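Local atomic coordinates of branched-chain amino acid aminotransferase (Thermoproteus uzoniensis, PDB entry 5CE8), a protein that catalyses pyridoxal-phosphate-dependent transamination of branched-chain amino acids, probably leucine, isoleucine and valine, with 2-oxoglutarate as amino acceptor. Residues 200-206 and 252-258; 29-35 and 109-114. The contacts are given in a common frame with arbitrary orientation. Residue numbers count along the deposited sequence, not the author numbering.

Contact 1 of 2, residues 200-206 and 252-258; sequences ENIFIVR and ADEAFFV. With PLP (pyridoxal-5'-phosphate), chain D.
A classic beta bulge marks one end of this antiparallel pair: D253 and E254 both face V205, whose O accepts weak hydrogen bonds from D253 N at 3.1 Å and E254 N at 3.5 Å. Beyond the bulge the ladder is regular. Strands 201-206 and 254-258 run at 166°, their axes approaching to 4.5 Å. V205-E254, F203-F256 and N201-V258 are hydrogen-bonded pairs, while I204-A255 and I202-F257 are non-hydrogen-bonded. Short bonds run V205 N to E254 O (2.8 Å), F203 N to F256 O (2.8 Å), F256 N to F203 O (3.0 Å), N201 N to V258 O (2.7 Å) and V258 N to N201 O (2.9 Å).

The alternation sorts the side chains. On one face lie N201, F203, V205, E254, F256 and V258, against helices 223-235 and 279-292. F256 (chi1 p) swings its ring under F203 (chi1 m), so that F203 CB sits over the ring face, 3.6 Å from its centroid, a CH-pi contact; the two rings are nearly parallel (2°) but slid apart, with centroids 5.1 Å from each other. V258 CG2 meets the edge of F203 at CE1, 3.6 Å away. The other face carries I202, I204, A255 and F257, with I202 CG1 4.0 Å from F257 CE1.

At the opposite end from the bulge, N201 ND2 donates a hydrogen bond to L220 O, and E200 C lies 3.6 Å from PLP C6. A buried strand pair thus ends at the cofactor pocket of a class-IV PLP-dependent aminotransferase.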
loop_
_atom_site.group_PDB
_atom_site.type_symbol
_atom_site.label_atom_id
_atom_site.label_comp_id
_atom_site.label_asym_id
_atom_site.label_seq_id
_atom_site.Cartn_x
_atom_site.Cartn_y
_atom_site.Cartn_z
ATOM N N GLU A 200 -3.284 -7.700 23.320
ATOM C CA GLU A 200 -2.439 -8.880 23.655
ATOM C C GLU A 200 -1.481 -9.118 22.568
ATOM O O GLU A 200 -1.895 -8.970 21.412
ATOM C CB GLU A 200 -3.296 -10.147 23.743
ATOM C CG GLU A 200 -4.435 -10.201 24.819
ATOM C CD GLU A 200 -5.754 -9.589 24.319
ATOM O OE1 GLU A 200 -6.673 -9.470 25.119
ATOM O OE2 GLU A 200 -5.914 -9.142 23.172
ATOM N N ASN A 201 -0.298 -9.656 22.874
ATOM C CA ASN A 201 0.623 -10.124 21.802
ATOM C C ASN A 201 0.186 -11.536 21.508
ATOM O O ASN A 201 -0.593 -12.153 22.276
ATOM C CB ASN A 201 2.078 -10.095 22.158
ATOM C CG ASN A 201 2.615 -8.656 22.353
ATOM O OD1 ASN A 201 3.013 -8.327 23.409
ATOM N ND2 ASN A 201 2.561 -7.827 21.340
ATOM N N ILE A 202 0.602 -12.007 20.358
ATOM C CA ILE A 202 0.163 -13.325 19.815
ATOM C C ILE A 202 1.393 -14.194 19.551
ATOM O O ILE A 202 2.437 -13.700 19.070
ATOM C CB ILE A 202 -0.527 -13.199 18.438
ATOM C CG1 ILE A 202 -1.617 -12.168 18.509
ATOM C CG2 ILE A 202 -1.169 -14.523 17.960
ATOM C CD1 ILE A 202 -2.378 -11.956 17.203
ATOM N N PHE A 203 1.257 -15.502 19.860
ATOM C CA PHE A 203 2.256 -16.516 19.574
ATOM C C PHE A 203 1.619 -17.711 18.848
ATOM O O PHE A 203 0.531 -18.180 19.201
ATOM C CB PHE A 203 2.912 -17.030 20.896
ATOM C CG PHE A 203 3.951 -16.143 21.469
ATOM C CD1 PHE A 203 3.589 -15.111 22.310
ATOM C CD2 PHE A 203 5.295 -16.459 21.370
ATOM C CE1 PHE A 203 4.506 -14.287 22.901
ATOM C CE2 PHE A 203 6.239 -15.615 21.999
ATOM C CZ PHE A 203 5.845 -14.530 22.745
ATOM N N ILE A 204 2.295 -18.277 17.852
ATOM C CA ILE A 204 1.819 -19.571 17.402
ATOM C C ILE A 204 2.870 -20.647 17.658
ATOM O O ILE A 204 3.983 -20.338 17.784
ATOM C CB ILE A 204 1.385 -19.525 15.920
ATOM C CG1 ILE A 204 2.585 -19.238 15.022
ATOM C CG2 ILE A 204 0.220 -18.521 15.772
ATOM C CD1 ILE A 204 2.251 -19.402 13.550
ATOM N N VAL A 205 2.485 -21.919 17.574
ATOM C CA VAL A 205 3.462 -22.996 17.478
ATOM C C VAL A 205 3.255 -23.679 16.143
ATOM O O VAL A 205 2.214 -24.011 15.757
ATOM C CB VAL A 205 3.474 -23.977 18.600
ATOM C CG1 VAL A 205 4.630 -24.916 18.515
ATOM C CG2 VAL A 205 3.603 -23.302 19.941
ATOM N N ARG A 206 4.323 -23.850 15.420
ATOM C CA ARG A 206 4.194 -24.370 14.076
ATOM C C ARG A 206 5.362 -25.286 13.990
ATOM O O ARG A 206 6.507 -24.835 13.913
ATOM C CB ARG A 206 4.271 -23.255 13.081
ATOM C CG ARG A 206 4.307 -23.674 11.628
ATOM C CD ARG A 206 4.294 -22.442 10.741
ATOM N NE ARG A 206 4.212 -22.877 9.347
ATOM C CZ ARG A 206 5.239 -23.381 8.687
ATOM N NH1 ARG A 206 6.425 -23.477 9.276
ATOM N NH2 ARG A 206 5.095 -23.772 7.428
ATOM N N ALA A 252 -1.809 -23.489 12.365
ATOM C CA ALA A 252 -0.934 -23.713 13.490
ATOM C C ALA A 252 -1.287 -24.961 14.284
ATOM O O ALA A 252 -2.450 -25.294 14.412
ATOM C CB ALA A 252 -0.996 -22.508 14.500
ATOM N N ASP A 253 -0.268 -25.578 14.869
ATOM C CA ASP A 253 -0.429 -26.609 15.898
ATOM C C ASP A 253 -1.009 -26.088 17.186
ATOM O O ASP A 253 -1.789 -26.778 17.840
ATOM C CB ASP A 253 0.925 -27.295 16.170
ATOM C CG ASP A 253 1.515 -27.936 14.886
ATOM O OD1 ASP A 253 0.715 -28.427 14.078
ATOM O OD2 ASP A 253 2.744 -27.895 14.675
ATOM N N GLU A 254 -0.709 -24.836 17.482
ATOM C CA GLU A 254 -1.175 -24.136 18.707
ATOM C C GLU A 254 -1.035 -22.669 18.519
ATOM O O GLU A 254 -0.279 -22.189 17.642
ATOM C CB GLU A 254 -0.364 -24.424 20.029
ATOM C CG GLU A 254 0.248 -25.753 20.259
ATOM C CD GLU A 254 1.029 -25.824 21.559
ATOM O OE1 GLU A 254 0.607 -25.193 22.600
ATOM O OE2 GLU A 254 2.024 -26.588 21.537
ATOM N N ALA A 255 -1.760 -21.952 19.372
ATOM C CA ALA A 255 -1.796 -20.473 19.400
ATOM C C ALA A 255 -2.232 -19.977 20.751
ATOM O O ALA A 255 -2.986 -20.641 21.479
ATOM C CB ALA A 255 -2.716 -19.883 18.329
ATOM N N PHE A 256 -1.638 -18.881 21.131
ATOM C CA PHE A 256 -1.975 -18.203 22.376
ATOM C C PHE A 256 -1.677 -16.695 22.355
ATOM O O PHE A 256 -0.784 -16.208 21.673
ATOM C CB PHE A 256 -1.294 -18.880 23.580
ATOM C CG PHE A 256 0.209 -18.909 23.582
ATOM C CD1 PHE A 256 0.899 -19.892 22.902
ATOM C CD2 PHE A 256 0.958 -17.987 24.322
ATOM C CE1 PHE A 256 2.312 -20.007 22.967
ATOM C CE2 PHE A 256 2.340 -18.105 24.390
ATOM C CZ PHE A 256 3.037 -19.064 23.661
ATOM N N PHE A 257 -2.468 -15.995 23.151
ATOM C CA PHE A 257 -2.306 -14.585 23.468
ATOM C C PHE A 257 -1.573 -14.449 24.807
ATOM O O PHE A 257 -1.709 -15.300 25.732
ATOM C CB PHE A 257 -3.644 -13.954 23.764
ATOM C CG PHE A 257 -4.523 -13.706 22.585
ATOM C CD1 PHE A 257 -4.132 -12.875 21.588
ATOM C CD2 PHE A 257 -5.820 -14.314 22.498
ATOM C CE1 PHE A 257 -4.994 -12.583 20.538
ATOM C CE2 PHE A 257 -6.643 -14.056 21.435
ATOM C CZ PHE A 257 -6.236 -13.170 20.442
ATOM N N VAL A 258 -0.804 -13.346 24.916
ATOM C CA VAL A 258 -0.047 -13.000 26.117
ATOM C C VAL A 258 -0.264 -11.494 26.362
ATOM O O VAL A 258 -0.437 -10.710 25.369
ATOM C CB VAL A 258 1.453 -13.402 26.071
ATOM C CG1 VAL A 258 1.588 -14.864 25.684
ATOM C CG2 VAL A 258 2.219 -12.554 25.106
HETATM N N1 PLP D . -0.516 -5.360 22.819
HETATM C C2 PLP D . -0.944 -4.104 22.910
HETATM C C2A PLP D . -1.564 -3.416 21.731
HETATM C C3 PLP D . -0.914 -3.394 24.181
HETATM O O3 PLP D . -1.456 -2.115 24.277
HETATM C C4 PLP D . -0.337 -4.095 25.361
HETATM C C4A PLP D . -0.232 -3.454 26.730
HETATM C C5 PLP D . 0.139 -5.486 25.114
HETATM C C6 PLP D . 0.001 -6.029 23.806
HETATM C C5A PLP D . 0.691 -6.402 26.169
HETATM O O4P PLP D . 1.768 -5.846 26.835
HETATM P P PLP D . 2.130 -6.380 28.273
HETATM O O1P PLP D . 0.901 -6.206 29.230
HETATM O O2P PLP D . 2.675 -7.732 28.096
HETATM O O3P PLP D . 3.169 -5.468 28.862
#

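Contact 2 of 2, residues 29-35 and 109-114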
loop_
_atom_site.group_PDB
_atom_site.type_symbol
_atom_site.label_atom_id
_atom_site.label_comp_id
_atom_site.label_asym_id
_atom_site.label_seq_id
_atom_site.Cartn_x
_atom_site.Cartn_y
_atom_site.Cartn_z
ATOM N N VAL A 29 -9.915 14.534 36.056
ATOM C CA VAL A 29 -9.182 15.475 35.192
ATOM C C VAL A 29 -10.200 16.311 34.430
ATOM O O VAL A 29 -11.268 15.783 34.076
ATOM C CB VAL A 29 -8.270 14.729 34.238
ATOM C CG1 VAL A 29 -9.079 13.776 33.318
ATOM C CG2 VAL A 29 -7.439 15.721 33.420
ATOM N N THR A 30 -9.931 17.601 34.313
ATOM C CA THR A 30 -10.794 18.513 33.577
ATOM C C THR A 30 -11.128 17.913 32.219
ATOM O O THR A 30 -10.228 17.389 31.419
ATOM C CB THR A 30 -10.198 19.856 33.326
ATOM O OG1 THR A 30 -11.010 20.588 32.388
ATOM C CG2 THR A 30 -8.800 19.821 32.768
ATOM N N VAL A 31 -12.392 18.081 31.880
ATOM C CA VAL A 31 -12.922 17.514 30.591
ATOM C C VAL A 31 -12.411 18.281 29.384
ATOM O O VAL A 31 -12.671 17.906 28.268
ATOM C CB VAL A 31 -14.441 17.454 30.524
ATOM C CG1 VAL A 31 -14.999 16.524 31.631
ATOM C CG2 VAL A 31 -15.076 18.875 30.590
ATOM N N LEU A 32 -11.724 19.406 29.623
ATOM C CA LEU A 32 -11.083 20.111 28.513
ATOM C C LEU A 32 -9.588 19.800 28.342
ATOM O O LEU A 32 -8.922 20.422 27.561
ATOM C CB LEU A 32 -11.244 21.625 28.749
ATOM C CG LEU A 32 -12.667 22.167 28.776
ATOM C CD1 LEU A 32 -12.599 23.622 29.229
ATOM C CD2 LEU A 32 -13.374 22.029 27.435
ATOM N N SER A 33 -9.057 18.823 29.065
ATOM C CA SER A 33 -7.701 18.399 28.856
ATOM C C SER A 33 -7.517 17.975 27.423
ATOM O O SER A 33 -8.359 17.249 26.899
ATOM C CB SER A 33 -7.379 17.182 29.800
ATOM O OG SER A 33 -6.229 16.511 29.354
ATOM N N PRO A 34 -6.420 18.416 26.770
ATOM C CA PRO A 34 -6.085 17.807 25.486
ATOM C C PRO A 34 -5.822 16.263 25.589
ATOM O O PRO A 34 -5.933 15.580 24.594
ATOM C CB PRO A 34 -4.876 18.592 25.005
ATOM C CG PRO A 34 -4.163 18.973 26.307
ATOM C CD PRO A 34 -5.317 19.227 27.319
ATOM N N SER A 35 -5.638 15.672 26.786
ATOM C CA SER A 35 -5.573 14.233 26.862
ATOM C C SER A 35 -6.880 13.533 26.668
ATOM O O SER A 35 -6.876 12.452 26.069
ATOM C CB SER A 35 -4.860 13.753 28.132
ATOM O OG SER A 35 -3.603 14.383 28.139
ATOM N N TYR A 109 -1.068 11.984 31.656
ATOM C CA TYR A 109 -2.007 12.848 30.862
ATOM C C TYR A 109 -1.891 14.306 31.315
ATOM O O TYR A 109 -1.311 14.592 32.342
ATOM C CB TYR A 109 -3.459 12.362 31.075
ATOM C CG TYR A 109 -3.792 12.521 32.515
ATOM C CD1 TYR A 109 -3.414 11.553 33.428
ATOM C CD2 TYR A 109 -4.269 13.715 33.001
ATOM C CE1 TYR A 109 -3.653 11.713 34.822
ATOM C CE2 TYR A 109 -4.531 13.871 34.372
ATOM C CZ TYR A 109 -4.195 12.882 35.304
ATOM O OH TYR A 109 -4.364 13.080 36.714
ATOM N N ILE A 110 -2.449 15.231 30.531
ATOM C CA ILE A 110 -2.329 16.607 30.804
ATOM C C ILE A 110 -3.542 17.071 31.690
ATOM O O ILE A 110 -4.679 16.857 31.314
ATOM C CB ILE A 110 -2.197 17.394 29.490
ATOM C CG1 ILE A 110 -0.808 17.114 28.902
ATOM C CG2 ILE A 110 -2.415 18.906 29.731
ATOM C CD1 ILE A 110 -0.670 17.411 27.428
ATOM N N SER A 111 -3.261 17.631 32.873
ATOM C CA SER A 111 -4.294 18.068 33.779
ATOM C C SER A 111 -4.766 19.539 33.445
ATOM O O SER A 111 -5.777 19.948 33.903
ATOM C CB SER A 111 -3.789 17.910 35.228
ATOM O OG SER A 111 -2.744 18.807 35.410
ATOM N N LYS A 112 -4.033 20.283 32.631
ATOM C CA LYS A 112 -4.457 21.605 32.191
ATOM C C LYS A 112 -5.554 21.548 31.053
ATOM O O LYS A 112 -5.494 20.733 30.169
ATOM C CB LYS A 112 -3.204 22.361 31.733
ATOM C CG LYS A 112 -3.439 23.787 31.253
ATOM C CD LYS A 112 -2.293 24.336 30.404
ATOM C CE LYS A 112 -2.851 25.003 29.151
ATOM N NZ LYS A 112 -1.858 25.736 28.290
ATOM N N PRO A 113 -6.585 22.403 31.098
ATOM C CA PRO A 113 -7.488 22.554 29.942
ATOM C C PRO A 113 -6.796 23.211 28.722
ATOM O O PRO A 113 -6.097 24.173 28.890
ATOM C CB PRO A 113 -8.612 23.457 30.488
ATOM C CG PRO A 113 -8.089 24.072 31.761
ATOM C CD PRO A 113 -6.927 23.277 32.243
ATOM N N GLN A 114 -6.918 22.672 27.506
ATOM C CA GLN A 114 -6.268 23.319 26.345
ATOM C C GLN A 114 -6.956 22.840 25.093
ATOM O O GLN A 114 -6.984 21.681 24.822
ATOM C CB GLN A 114 -4.770 23.020 26.270
ATOM C CG GLN A 114 -4.060 23.703 25.104
ATOM C CD GLN A 114 -2.585 23.486 25.111
ATOM O OE1 GLN A 114 -1.942 23.829 26.085
ATOM N NE2 GLN A 114 -2.007 22.873 24.035
HETATM O O HOH W 1 -7.693 18.759 35.681
HETATM O O HOH W 2 -9.051 20.039 24.691
#
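Parts of a chain that meet without a shared beta ladder can still satisfy their polar groups, and segments 29-35 and 109-114 do so largely through two serines. S33, at the N-cap of the helix beginning at P34, has a hydroxyl with two roles: OG donates to I110 O at 2.5 Å and accepts from S35 N at 2.8 Å. S35 OG in turn accepts from I110 N at 2.8 Å and is also hydrogen-bonded to F40 O, so both backbone polar atoms of I110 are met by serine hydroxyls.

The direct backbone bond between the segments is Q114 N to L32 O, 3.0 Å. Water 2 donates to this same L32 O (2.9 Å) and to Q114 O (2.6 Å); water 1 accepts from T30 N and donates to S111 O, each at 2.9 Å. Within 29-35, T30 OG1 accepts from L32 N (3.1 Å), an ST turn, and T30 O from S33 N (3.0 Å), closing a type I turn. K112 NZ donates to Q114 OE1 at 2.9 Å, while Q114 NE2 turns to D118 O and S116 O.

Apolar contacts fill the gaps: L32 CB on P113 CB at 3.6 Å, P34 CD on I110 CG2 at 3.8 Å, V29 CG2 on Y109 CE2 at 3.6 Å. V29 and T30 also join a strand of the third subunit in an antiparallel ladder, placing this turn and serine N-cap at a subunit interface.

The two contacts illustrate how chemistry follows place in a fold. Their centres are about 39 Å apart on opposite sides of the chain's centre, the nearest atoms about 21 Å apart, and they share no strand or helix. Contact 1 is almost wholly buried, a ladder inside the mixed sheet whose far end reaches the cofactor; repeated backbone bonds and aromatic packing hold it. Contact 2, remote from the cofactor site, joins a turn and helix start to the loop after strand 102-109 of the antiparallel sheet. Mostly buried, it combines serine hydroxyls and bridging waters with one backbone bond and apolar contacts. Each reaches another subunit: R206 salt-bridges E221 of the second, whereas contact 2 continues a sheet into the third.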